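PDB 5OCS: putative NADH-depentdent flavin oxidoreductase from Cupriavidus metallidurans, which probably acts as an FMN-dependent NADPH dehydrogenase, an ene-reductase of the Old Yellow Enzyme family. Local coordinates for residues T297-I303 with A318-I323; M230-T235 with T247-S251; P62-P68 with R126-F131; T130-S134 with L184-F188. All blocks are in the same frame, centred on the assembly; numbering follows the deposited sequence.

Contact 1. Residues T297-I303 with A318-I323; sequences TMAVGLI and ADIISI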
loop_
_atom_site.group_PDB
_atom_site.type_symbol
_atom_site.label_atom_id
_atom_site.label_comp_id
_atom_site.label_asym_id
_atom_site.label_seq_id
_atom_site.Cartn_x
_atom_site.Cartn_y
_atom_site.Cartn_z
ATOM N N THR D 297 -1.108 24.111 -15.170
ATOM C CA THR D 297 -2.505 23.890 -14.881
ATOM C C THR D 297 -2.663 22.438 -14.533
ATOM O O THR D 297 -2.466 21.553 -15.366
ATOM C CB THR D 297 -3.376 24.267 -16.082
ATOM O OG1 THR D 297 -3.140 25.648 -16.371
ATOM C CG2 THR D 297 -4.822 24.032 -15.796
ATOM N N MET D 298 -3.010 22.180 -13.286
ATOM C CA MET D 298 -3.340 20.831 -12.868
ATOM C C MET D 298 -4.844 20.662 -12.979
ATOM O O MET D 298 -5.550 21.523 -12.556
ATOM C CB MET D 298 -2.959 20.567 -11.405
ATOM C CG MET D 298 -1.604 21.024 -10.958
ATOM S SD MET D 298 -1.329 20.385 -9.243
ATOM C CE MET D 298 0.214 21.200 -8.842
ATOM N N ALA D 299 -5.317 19.579 -13.555
ATOM C CA ALA D 299 -6.721 19.337 -13.699
ATOM C C ALA D 299 -7.114 18.088 -12.935
ATOM O O ALA D 299 -6.463 17.043 -13.058
ATOM C CB ALA D 299 -7.066 19.147 -15.149
ATOM N N VAL D 300 -8.195 18.205 -12.164
ATOM C CA VAL D 300 -8.849 17.021 -11.592
ATOM C C VAL D 300 -9.344 16.191 -12.740
ATOM O O VAL D 300 -10.092 16.703 -13.623
ATOM C CB VAL D 300 -10.034 17.395 -10.722
ATOM C CG1 VAL D 300 -10.792 16.132 -10.299
ATOM C CG2 VAL D 300 -9.561 18.141 -9.489
ATOM N N GLY D 301 -8.880 14.950 -12.783
ATOM C CA GLY D 301 -9.250 13.993 -13.793
ATOM C C GLY D 301 -10.116 12.894 -13.197
ATOM O O GLY D 301 -9.585 11.977 -12.514
ATOM N N LEU D 302 -11.424 12.937 -13.466
ATOM C CA LEU D 302 -12.332 11.888 -12.974
ATOM C C LEU D 302 -12.301 10.755 -13.969
ATOM O O LEU D 302 -13.268 10.505 -14.666
ATOM C CB LEU D 302 -13.756 12.443 -12.770
ATOM C CG LEU D 302 -13.852 13.610 -11.794
ATOM C CD1 LEU D 302 -15.323 14.046 -11.746
ATOM C CD2 LEU D 302 -13.337 13.318 -10.395
ATOM N N ILE D 303 -11.147 10.087 -14.039
ATOM C CA ILE D 303 -10.836 9.090 -15.027
ATOM C C ILE D 303 -10.284 7.847 -14.378
ATOM O O ILE D 303 -9.853 7.885 -13.225
ATOM C CB ILE D 303 -9.846 9.646 -16.080
ATOM C CG1 ILE D 303 -8.508 10.049 -15.432
ATOM C CG2 ILE D 303 -10.457 10.851 -16.781
ATOM C CD1 ILE D 303 -7.518 8.910 -15.292
ATOM N N ALA D 318 -4.409 20.021 -19.958
ATOM C CA ALA D 318 -3.800 20.269 -18.654
ATOM C C ALA D 318 -2.326 19.889 -18.729
ATOM O O ALA D 318 -1.932 19.136 -19.620
ATOM C CB ALA D 318 -4.511 19.472 -17.547
ATOM N N ASP D 319 -1.533 20.414 -17.808
ATOM C CA ASP D 319 -0.122 20.052 -17.674
ATOM C C ASP D 319 0.123 18.931 -16.678
ATOM O O ASP D 319 1.087 18.168 -16.827
ATOM C CB ASP D 319 0.653 21.279 -17.247
ATOM C CG ASP D 319 0.405 22.440 -18.166
ATOM O OD1 ASP D 319 0.731 22.241 -19.349
ATOM O OD2 ASP D 319 -0.132 23.474 -17.741
ATOM N N ILE D 320 -0.742 18.847 -15.676
ATOM C CA ILE D 320 -0.674 17.815 -14.646
ATOM C C ILE D 320 -2.100 17.326 -14.452
ATOM O O ILE D 320 -3.056 18.132 -14.522
ATOM C CB ILE D 320 -0.122 18.405 -13.344
ATOM C CG1 ILE D 320 1.358 18.793 -13.525
ATOM C CG2 ILE D 320 -0.302 17.412 -12.196
ATOM C CD1 ILE D 320 1.889 19.623 -12.395
ATOM N N ILE D 321 -2.271 16.017 -14.258
ATOM C CA ILE D 321 -3.583 15.467 -14.021
ATOM C C ILE D 321 -3.571 14.930 -12.618
ATOM O O ILE D 321 -2.703 14.099 -12.283
ATOM C CB ILE D 321 -4.047 14.397 -15.038
ATOM C CG1 ILE D 321 -5.429 13.792 -14.639
ATOM C CG2 ILE D 321 -3.011 13.285 -15.249
ATOM C CD1 ILE D 321 -6.031 12.914 -15.707
ATOM N N SER D 322 -4.531 15.359 -11.809
ATOM C CA SER D 322 -4.705 14.755 -10.493
ATOM C C SER D 322 -5.727 13.628 -10.516
ATOM O O SER D 322 -6.779 13.738 -11.140
ATOM C CB SER D 322 -5.027 15.807 -9.414
ATOM O OG SER D 322 -6.336 16.364 -9.524
ATOM N N ILE D 323 -5.400 12.534 -9.828
ATOM C CA ILE D 323 -6.225 11.338 -9.838
ATOM C C ILE D 323 -6.556 10.942 -8.419
ATOM O O ILE D 323 -5.678 10.931 -7.565
ATOM C CB ILE D 323 -5.542 10.194 -10.577
ATOM C CG1 ILE D 323 -5.335 10.546 -12.051
ATOM C CG2 ILE D 323 -6.419 8.953 -10.563
ATOM C CD1 ILE D 323 -4.409 9.612 -12.771
#
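Ala318 opens the second segment by setting its CB 3.5 Å from Ala299 CB. At Asp319 the chain anchors the start of the ladder: its OD2 accepts from Thr297 N at 2.8 Å, while Asp319 N and Ile320 N both donate to Thr297 O, at 2.9 and 3.2 Å. From Ile320 on, the strands run parallel. Ile320 O accepts a hydrogen bond from Ala299 N at 2.9 Å, and the Ile320 side chain lies beside Met298 on the same face. Ile321 points to the other face with Ala299, its CD1 reaching Ile303 CG1 at 3.8 Å. Ser322 N donates to Ala299 O and Ser322 O accepts from Gly301 N, both at 2.9 Å; Ser322 OG turns to His263. Ile323 ends the run against Ile303. These are strands seven and eight of the TIM barrel; FMN-binding Leu302 follows strand 297-300, its CB pointing away from 318-323. Helix 306-314 connects them and packs on Ile321, strand 262-265 flanks Met298 and Val300, and strand 8-10 meets Met298 and Ile320.

Contact 2. Residues M230-T235 with T247-S251; sequences MRVSAT and TIALS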
loop_
_atom_site.group_PDB
_atom_site.type_symbol
_atom_site.label_atom_id
_atom_site.label_comp_id
_atom_site.label_asym_id
_atom_site.label_seq_id
_atom_site.Cartn_x
_atom_site.Cartn_y
_atom_site.Cartn_z
ATOM N N MET D 230 -2.991 27.349 -5.658
ATOM C CA MET D 230 -4.353 27.248 -5.137
ATOM C C MET D 230 -5.171 26.258 -5.919
ATOM O O MET D 230 -5.041 26.130 -7.151
ATOM C CB MET D 230 -5.061 28.625 -5.169
ATOM C CG MET D 230 -6.380 28.672 -4.401
ATOM S SD MET D 230 -7.112 30.333 -4.364
ATOM C CE MET D 230 -5.992 31.120 -3.256
ATOM N N ARG D 231 -6.098 25.635 -5.195
ATOM C CA ARG D 231 -7.112 24.768 -5.750
ATOM C C ARG D 231 -8.359 25.598 -5.945
ATOM O O ARG D 231 -8.788 26.240 -5.003
ATOM C CB ARG D 231 -7.415 23.640 -4.750
ATOM C CG ARG D 231 -8.488 22.651 -5.172
ATOM C CD ARG D 231 -8.089 21.823 -6.378
ATOM N NE ARG D 231 -8.883 20.585 -6.437
ATOM C CZ ARG D 231 -8.633 19.454 -5.775
ATOM N NH1 ARG D 231 -7.530 19.306 -5.064
ATOM N NH2 ARG D 231 -9.487 18.446 -5.889
ATOM N N VAL D 232 -8.923 25.580 -7.168
ATOM C CA VAL D 232 -10.074 26.424 -7.502
ATOM C C VAL D 232 -11.147 25.597 -8.155
ATOM O O VAL D 232 -10.851 24.737 -8.983
ATOM C CB VAL D 232 -9.673 27.560 -8.471
ATOM C CG1 VAL D 232 -10.878 28.453 -8.797
ATOM C CG2 VAL D 232 -8.533 28.416 -7.891
ATOM N N SER D 233 -12.412 25.837 -7.780
ATOM C CA SER D 233 -13.516 25.198 -8.487
ATOM C C SER D 233 -13.775 25.894 -9.802
ATOM O O SER D 233 -13.918 27.096 -9.789
ATOM C CB SER D 233 -14.792 25.292 -7.653
ATOM O OG SER D 233 -15.850 24.714 -8.398
ATOM N N ALA D 234 -13.841 25.171 -10.924
ATOM C CA ALA D 234 -14.032 25.833 -12.222
ATOM C C ALA D 234 -15.263 26.719 -12.231
ATOM O O ALA D 234 -15.231 27.821 -12.797
ATOM C CB ALA D 234 -14.133 24.805 -13.323
ATOM N N THR D 235 -16.349 26.193 -11.662
ATOM C CA THR D 235 -17.637 26.873 -11.648
ATOM C C THR D 235 -18.603 26.175 -10.677
ATOM O O THR D 235 -18.477 24.974 -10.414
ATOM C CB THR D 235 -18.266 26.932 -13.071
ATOM O OG1 THR D 235 -19.515 27.661 -13.035
ATOM C CG2 THR D 235 -18.533 25.539 -13.659
ATOM N N THR D 247 -13.080 32.115 -12.050
ATOM C CA THR D 247 -11.906 31.245 -12.042
ATOM C C THR D 247 -10.755 31.829 -12.868
ATOM O O THR D 247 -9.593 31.782 -12.441
ATOM C CB THR D 247 -12.280 29.855 -12.562
ATOM O OG1 THR D 247 -13.221 29.335 -11.648
ATOM C CG2 THR D 247 -11.120 28.915 -12.607
ATOM N N ILE D 248 -11.074 32.331 -14.052
ATOM C CA ILE D 248 -10.048 32.888 -14.939
ATOM C C ILE D 248 -9.454 34.134 -14.313
ATOM O O ILE D 248 -8.238 34.294 -14.325
ATOM C CB ILE D 248 -10.597 33.136 -16.366
ATOM C CG1 ILE D 248 -10.874 31.792 -17.015
ATOM C CG2 ILE D 248 -9.584 33.915 -17.214
ATOM C CD1 ILE D 248 -11.733 31.823 -18.241
ATOM N N ALA D 249 -10.297 34.993 -13.739
ATOM C CA ALA D 249 -9.812 36.233 -13.125
ATOM C C ALA D 249 -8.946 35.934 -11.890
ATOM O O ALA D 249 -7.892 36.558 -11.642
ATOM C CB ALA D 249 -10.989 37.127 -12.762
ATOM N N LEU D 250 -9.395 34.955 -11.115
ATOM C CA LEU D 250 -8.620 34.546 -9.968
ATOM C C LEU D 250 -7.241 33.941 -10.412
ATOM O O LEU D 250 -6.210 34.249 -9.793
ATOM C CB LEU D 250 -9.433 33.590 -9.096
ATOM C CG LEU D 250 -8.697 33.016 -7.863
ATOM C CD1 LEU D 250 -8.369 34.117 -6.875
ATOM C CD2 LEU D 250 -9.582 31.965 -7.193
ATOM N N SER D 251 -7.237 33.152 -11.470
ATOM C CA SER D 251 -6.017 32.488 -11.972
ATOM C C SER D 251 -5.027 33.533 -12.505
ATOM O O SER D 251 -3.823 33.452 -12.231
ATOM C CB SER D 251 -6.346 31.458 -13.005
ATOM O OG SER D 251 -7.179 30.440 -12.437
#
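Thr247, with the largest buried area here, stands in the first turn of helix 244-256 and faces the end of strand 228-233. Its OG1 donates to Ala234 O at 2.8 Å, in the loop that follows the strand, and its hydroxyl also lies 3.8 Å from Val232 CG1. Val232 and Leu250 account for most of the remaining buried surface. Both point their CB across the gap, and Val232 CG2 meets Leu250 CD2 at 3.8 Å; Met230 extends the apolar patch, its SD 4.1 Å from the same Leu250 CD2. Strand and helix segments run nearly antiparallel, at 165° and 9.5 Å between axes, as expected when a helix returns along the outside of a TIM barrel in a beta-alpha-beta unit. Alternation along the strand sends Arg231, an FMN-binding residue, to the other side, where it pairs with Glu176. The chemistry thus divides along the interface: Leu250 packs against Val232 and Met230, and one directed hydrogen bond fixes the helix's first turn to the carbonyl of Ala234.

Contact 3. Residues P62-P68 with R126-F131; sequences PEGRITP and RGWQTF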
loop_
_atom_site.group_PDB
_atom_site.type_symbol
_atom_site.label_atom_id
_atom_site.label_comp_id
_atom_site.label_asym_id
_atom_site.label_seq_id
_atom_site.Cartn_x
_atom_site.Cartn_y
_atom_site.Cartn_z
ATOM N N PRO D 62 -8.291 23.829 14.747
ATOM C CA PRO D 62 -9.303 22.807 15.026
ATOM C C PRO D 62 -10.670 23.160 14.456
ATOM O O PRO D 62 -11.349 22.294 13.944
ATOM C CB PRO D 62 -9.414 22.821 16.564
ATOM C CG PRO D 62 -8.316 23.664 17.074
ATOM C CD PRO D 62 -7.597 24.330 15.949
ATOM N N GLU D 63 -11.071 24.425 14.585
ATOM C CA GLU D 63 -12.378 24.910 14.074
ATOM C C GLU D 63 -12.510 24.847 12.560
ATOM O O GLU D 63 -13.615 24.871 12.032
ATOM C CB GLU D 63 -12.736 26.343 14.605
ATOM C CG GLU D 63 -11.949 27.548 14.089
ATOM C CD GLU D 63 -10.674 27.849 14.869
ATOM O OE1 GLU D 63 -10.158 26.954 15.566
ATOM O OE2 GLU D 63 -10.172 28.973 14.778
ATOM N N GLY D 64 -11.377 24.789 11.862
ATOM C CA GLY D 64 -11.342 24.694 10.447
ATOM C C GLY D 64 -11.376 23.285 9.898
ATOM O O GLY D 64 -11.426 23.109 8.679
ATOM N N ARG D 65 -11.414 22.281 10.767
ATOM C CA ARG D 65 -11.544 20.889 10.323
ATOM C C ARG D 65 -12.902 20.659 9.705
ATOM O O ARG D 65 -13.905 21.196 10.198
ATOM C CB ARG D 65 -11.422 19.965 11.525
ATOM C CG ARG D 65 -10.025 19.884 12.077
ATOM C CD ARG D 65 -9.960 18.949 13.267
ATOM N NE ARG D 65 -10.616 19.566 14.412
ATOM C CZ ARG D 65 -10.791 18.973 15.595
ATOM N NH1 ARG D 65 -10.371 17.744 15.794
ATOM N NH2 ARG D 65 -11.422 19.621 16.589
ATOM N N ILE D 66 -12.958 19.815 8.674
ATOM C CA ILE D 66 -14.248 19.369 8.158
ATOM C C ILE D 66 -14.962 18.534 9.225
ATOM O O ILE D 66 -16.149 18.755 9.537
ATOM C CB ILE D 66 -14.098 18.547 6.876
ATOM C CG1 ILE D 66 -13.317 19.353 5.791
ATOM C CG2 ILE D 66 -15.477 18.169 6.341
ATOM C CD1 ILE D 66 -12.651 18.396 4.807
ATOM N N THR D 67 -14.233 17.602 9.811
ATOM C CA THR D 67 -14.781 16.620 10.758
ATOM C C THR D 67 -13.869 16.500 11.963
ATOM O O THR D 67 -12.682 16.926 11.930
ATOM C CB THR D 67 -14.905 15.183 10.195
ATOM O OG1 THR D 67 -13.619 14.542 10.170
ATOM C CG2 THR D 67 -15.459 15.228 8.776
ATOM N N PRO D 68 -14.378 15.835 13.012
ATOM C CA PRO D 68 -13.506 15.661 14.172
ATOM C C PRO D 68 -12.292 14.766 13.965
ATOM O O PRO D 68 -11.378 14.756 14.815
ATOM C CB PRO D 68 -14.450 15.073 15.240
ATOM C CG PRO D 68 -15.787 15.557 14.824
ATOM C CD PRO D 68 -15.799 15.556 13.341
ATOM N N ARG D 126 -18.499 16.465 20.341
ATOM C CA ARG D 126 -17.570 16.625 19.203
ATOM C C ARG D 126 -17.828 17.828 18.304
ATOM O O ARG D 126 -16.977 18.130 17.500
ATOM C CB ARG D 126 -17.470 15.333 18.342
ATOM C CG ARG D 126 -17.053 14.078 19.134
ATOM C CD ARG D 126 -17.171 12.788 18.309
ATOM N NE ARG D 126 -18.560 12.651 17.908
ATOM C CZ ARG D 126 -19.044 12.652 16.662
ATOM N NH1 ARG D 126 -18.265 12.671 15.589
ATOM N NH2 ARG D 126 -20.354 12.607 16.498
ATOM N N GLY D 127 -18.961 18.526 18.462
ATOM C CA GLY D 127 -19.348 19.623 17.583
ATOM C C GLY D 127 -18.706 20.933 17.979
ATOM O O GLY D 127 -18.186 21.075 19.083
ATOM N N TRP D 128 -18.729 21.895 17.065
ATOM C CA TRP D 128 -18.205 23.239 17.352
ATOM C C TRP D 128 -18.786 24.323 16.503
ATOM O O TRP D 128 -19.333 24.068 15.433
ATOM C CB TRP D 128 -16.685 23.278 17.261
ATOM C CG TRP D 128 -16.085 23.043 15.876
ATOM C CD1 TRP D 128 -15.866 23.971 14.919
ATOM C CD2 TRP D 128 -15.643 21.794 15.331
ATOM N NE1 TRP D 128 -15.292 23.397 13.813
ATOM C CE2 TRP D 128 -15.137 22.058 14.047
ATOM C CE3 TRP D 128 -15.571 20.484 15.828
ATOM C CZ2 TRP D 128 -14.579 21.057 13.259
ATOM C CZ3 TRP D 128 -15.046 19.491 15.017
ATOM C CH2 TRP D 128 -14.535 19.790 13.766
ATOM N N GLN D 129 -18.690 25.560 16.998
ATOM C CA GLN D 129 -19.147 26.717 16.226
ATOM C C GLN D 129 -18.264 26.937 14.980
ATOM O O GLN D 129 -17.027 26.969 15.093
ATOM C CB GLN D 129 -19.148 27.992 17.070
ATOM C CG GLN D 129 -19.764 29.182 16.310
ATOM C CD GLN D 129 -21.243 28.926 15.986
ATOM O OE1 GLN D 129 -22.056 28.805 16.898
ATOM N NE2 GLN D 129 -21.589 28.782 14.680
ATOM N N THR D 130 -18.916 27.082 13.819
ATOM C CA THR D 130 -18.243 27.268 12.523
ATOM C C THR D 130 -18.215 28.752 12.158
ATOM O O THR D 130 -18.979 29.552 12.709
ATOM C CB THR D 130 -18.948 26.439 11.433
ATOM O OG1 THR D 130 -20.307 26.903 11.272
ATOM C CG2 THR D 130 -18.934 24.974 11.824
ATOM N N PHE D 131 -17.336 29.105 11.236
ATOM C CA PHE D 131 -17.101 30.466 10.822
ATOM C C PHE D 131 -17.157 30.559 9.308
ATOM O O PHE D 131 -16.805 29.591 8.584
ATOM C CB PHE D 131 -15.723 30.934 11.349
ATOM C CG PHE D 131 -15.664 30.944 12.850
ATOM C CD1 PHE D 131 -16.264 31.984 13.563
ATOM C CD2 PHE D 131 -15.172 29.855 13.556
ATOM C CE1 PHE D 131 -16.284 31.970 14.957
ATOM C CE2 PHE D 131 -15.182 29.829 14.948
ATOM C CZ PHE D 131 -15.742 30.893 15.656
HETATM O O HOH W 1 -15.389 26.898 10.644
#
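Pro62 begins the turn, and its carbonyl does local work: Pro62 O accepts from Arg65 N at 3.2 Å and from Arg65 NE at 2.9 Å, fixing the arginine side chain so that its guanidinium can lie over the Trp128 ring. The key link follows at Glu63, whose O accepts a hydrogen bond from Trp128 NE1 at 2.9 Å. A water 3.0 Å from Glu63 O donates to that same carbonyl and accepts from Phe131 N, also at 3.0 Å, so one backbone oxygen ties down two residues of 126-131. The Glu63 carboxylate turns to Lys155 instead. Arg65 O lies 3.1 Å from Trp128 CZ2. Beyond it, Thr67 C borders the indole edge at Trp128 CH2, and Pro68 CG packs 4.0 Å from Trp128 CZ3 and 3.9 Å from Arg126 NH1; the Arg126 guanidinium forms a salt bridge with Glu111. Trp128 is thereby wedged along an irregular turn. Both segments belong to the long loops that follow strands 52-59 and 96-102 at the C-terminal end of the TIM barrel, where this fold places its active site.

Contact 4. Residues T130-S134 with L184-F188; sequences TFAPS and LLHQF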
loop_
_atom_site.group_PDB
_atom_site.type_symbol
_atom_site.label_atom_id
_atom_site.label_comp_id
_atom_site.label_asym_id
_atom_site.label_seq_id
_atom_site.Cartn_x
_atom_site.Cartn_y
_atom_site.Cartn_z
ATOM N N THR D 130 -18.916 27.082 13.819
ATOM C CA THR D 130 -18.243 27.268 12.523
ATOM C C THR D 130 -18.215 28.752 12.158
ATOM O O THR D 130 -18.979 29.552 12.709
ATOM C CB THR D 130 -18.948 26.439 11.433
ATOM O OG1 THR D 130 -20.307 26.903 11.272
ATOM C CG2 THR D 130 -18.934 24.974 11.824
ATOM N N PHE D 131 -17.336 29.105 11.236
ATOM C CA PHE D 131 -17.101 30.466 10.822
ATOM C C PHE D 131 -17.157 30.559 9.308
ATOM O O PHE D 131 -16.805 29.591 8.584
ATOM C CB PHE D 131 -15.723 30.934 11.349
ATOM C CG PHE D 131 -15.664 30.944 12.850
ATOM C CD1 PHE D 131 -16.264 31.984 13.563
ATOM C CD2 PHE D 131 -15.172 29.855 13.556
ATOM C CE1 PHE D 131 -16.284 31.970 14.957
ATOM C CE2 PHE D 131 -15.182 29.829 14.948
ATOM C CZ PHE D 131 -15.742 30.893 15.656
ATOM N N ALA D 132 -17.561 31.726 8.826
ATOM C CA ALA D 132 -17.801 31.945 7.405
ATOM C C ALA D 132 -17.816 33.419 7.056
ATOM O O ALA D 132 -17.867 34.291 7.962
ATOM C CB ALA D 132 -19.144 31.315 7.014
ATOM N N PRO D 133 -17.816 33.724 5.747
ATOM C CA PRO D 133 -17.919 35.150 5.448
ATOM C C PRO D 133 -19.229 35.771 5.943
ATOM O O PRO D 133 -19.250 36.941 6.345
ATOM C CB PRO D 133 -17.826 35.203 3.930
ATOM C CG PRO D 133 -18.080 33.814 3.453
ATOM C CD PRO D 133 -17.495 32.936 4.541
ATOM N N SER D 134 -20.305 34.978 5.902
ATOM C CA SER D 134 -21.639 35.423 6.345
ATOM C C SER D 134 -22.394 34.322 7.095
ATOM O O SER D 134 -22.139 33.116 6.886
ATOM C CB SER D 134 -22.483 35.843 5.136
ATOM O OG SER D 134 -21.869 36.878 4.339
ATOM N N LEU D 184 -13.912 27.283 3.125
ATOM C CA LEU D 184 -13.931 28.680 3.551
ATOM C C LEU D 184 -13.621 29.690 2.447
ATOM O O LEU D 184 -14.344 30.712 2.250
ATOM C CB LEU D 184 -12.977 28.892 4.731
ATOM C CG LEU D 184 -12.924 30.339 5.197
ATOM C CD1 LEU D 184 -14.213 30.682 5.895
ATOM C CD2 LEU D 184 -11.659 30.677 6.001
ATOM N N LEU D 185 -12.519 29.452 1.741
ATOM C CA LEU D 185 -12.123 30.371 0.690
ATOM C C LEU D 185 -13.153 30.461 -0.437
ATOM O O LEU D 185 -13.490 31.555 -0.898
ATOM C CB LEU D 185 -10.744 30.074 0.194
ATOM C CG LEU D 185 -9.651 30.786 0.945
ATOM C CD1 LEU D 185 -9.747 30.760 2.457
ATOM C CD2 LEU D 185 -8.287 30.305 0.496
ATOM N N HIS D 186 -13.715 29.316 -0.813
ATOM C CA HIS D 186 -14.758 29.273 -1.840
ATOM C C HIS D 186 -16.027 30.068 -1.358
ATOM O O HIS D 186 -16.685 30.748 -2.158
ATOM C CB HIS D 186 -15.069 27.816 -2.147
ATOM C CG HIS D 186 -15.931 27.597 -3.352
ATOM N ND1 HIS D 186 -16.111 26.343 -3.903
ATOM C CD2 HIS D 186 -16.662 28.440 -4.116
ATOM C CE1 HIS D 186 -16.917 26.421 -4.944
ATOM N NE2 HIS D 186 -17.271 27.685 -5.094
ATOM N N GLN D 187 -16.325 29.983 -0.058
ATOM C CA GLN D 187 -17.432 30.712 0.541
ATOM C C GLN D 187 -17.238 32.209 0.337
ATOM O O GLN D 187 -18.209 32.893 0.085
ATOM C CB GLN D 187 -17.590 30.415 2.026
ATOM C CG GLN D 187 -18.067 28.998 2.277
ATOM C CD GLN D 187 -17.713 28.444 3.647
ATOM O OE1 GLN D 187 -17.724 29.176 4.640
ATOM N NE2 GLN D 187 -17.466 27.116 3.722
ATOM N N PHE D 188 -16.011 32.707 0.471
ATOM C CA PHE D 188 -15.728 34.106 0.196
ATOM C C PHE D 188 -15.872 34.411 -1.282
ATOM O O PHE D 188 -16.406 35.482 -1.645
ATOM C CB PHE D 188 -14.352 34.540 0.691
ATOM C CG PHE D 188 -14.330 34.985 2.128
ATOM C CD1 PHE D 188 -14.181 34.063 3.158
ATOM C CD2 PHE D 188 -14.423 36.332 2.472
ATOM C CE1 PHE D 188 -14.118 34.467 4.477
ATOM C CE2 PHE D 188 -14.350 36.737 3.776
ATOM C CZ PHE D 188 -14.217 35.813 4.802
#
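A short extended run, 131-132, passes the first turn of helix 184-189, with CA atoms closest at Pro133 and Phe188, 5.8 Å apart, and at Ala132 and Leu184, 6.4 Å apart. Pro133 bends the chain out of the strand, with phi/psi of -62/-34°, and aims its ring at the helix. There Pro133 CB sits 3.6 Å from the centroid of the Phe188 ring and 4° off its normal, a CH-pi contact square over the face. Pro133 CD also lies 3.6 Å from Gln187 CB and 4.2 Å from Leu184 CD1. The helix comes after strand 175-179 of the TIM barrel, whereas strand 131-132 belongs to a small two-stranded parallel sheet with 146-147 in the long loop after strand 96-102, so the contact sets that excursion against the segment following strand 175-179. Ala132 CB approaches Gln187 OE1 at 3.5 Å, but the amide has its polar partners elsewhere: NE2 donates to Gly182 O and Ala104 O, and OE1 accepts from Arg106 N. Phe188 also meets Phe210 and Met153.

Starting from the N terminus, contact 3 closes first, bringing the loop after strand 52-59 against the loop after strand 96-102, with helix 76-92 and strand 96-102 between its segments. Contact 4 begins on Thr130 and Phe131, which end contact 3, and carries the chain on to helix 184-189 after strand 175-179. Contacts 2 and 1 then follow in series, each within one beta-alpha-beta unit; none nests or crosses. They bind strand to helix and strand to strand in the barrel wall, whereas 3 and 4 join its loops. Contact 2 touches both neighbours: Arg231 NH2 lies 3.6 Å from Val300 CG2, and Ser233 CB lies 3.6 Å from His186 CE1.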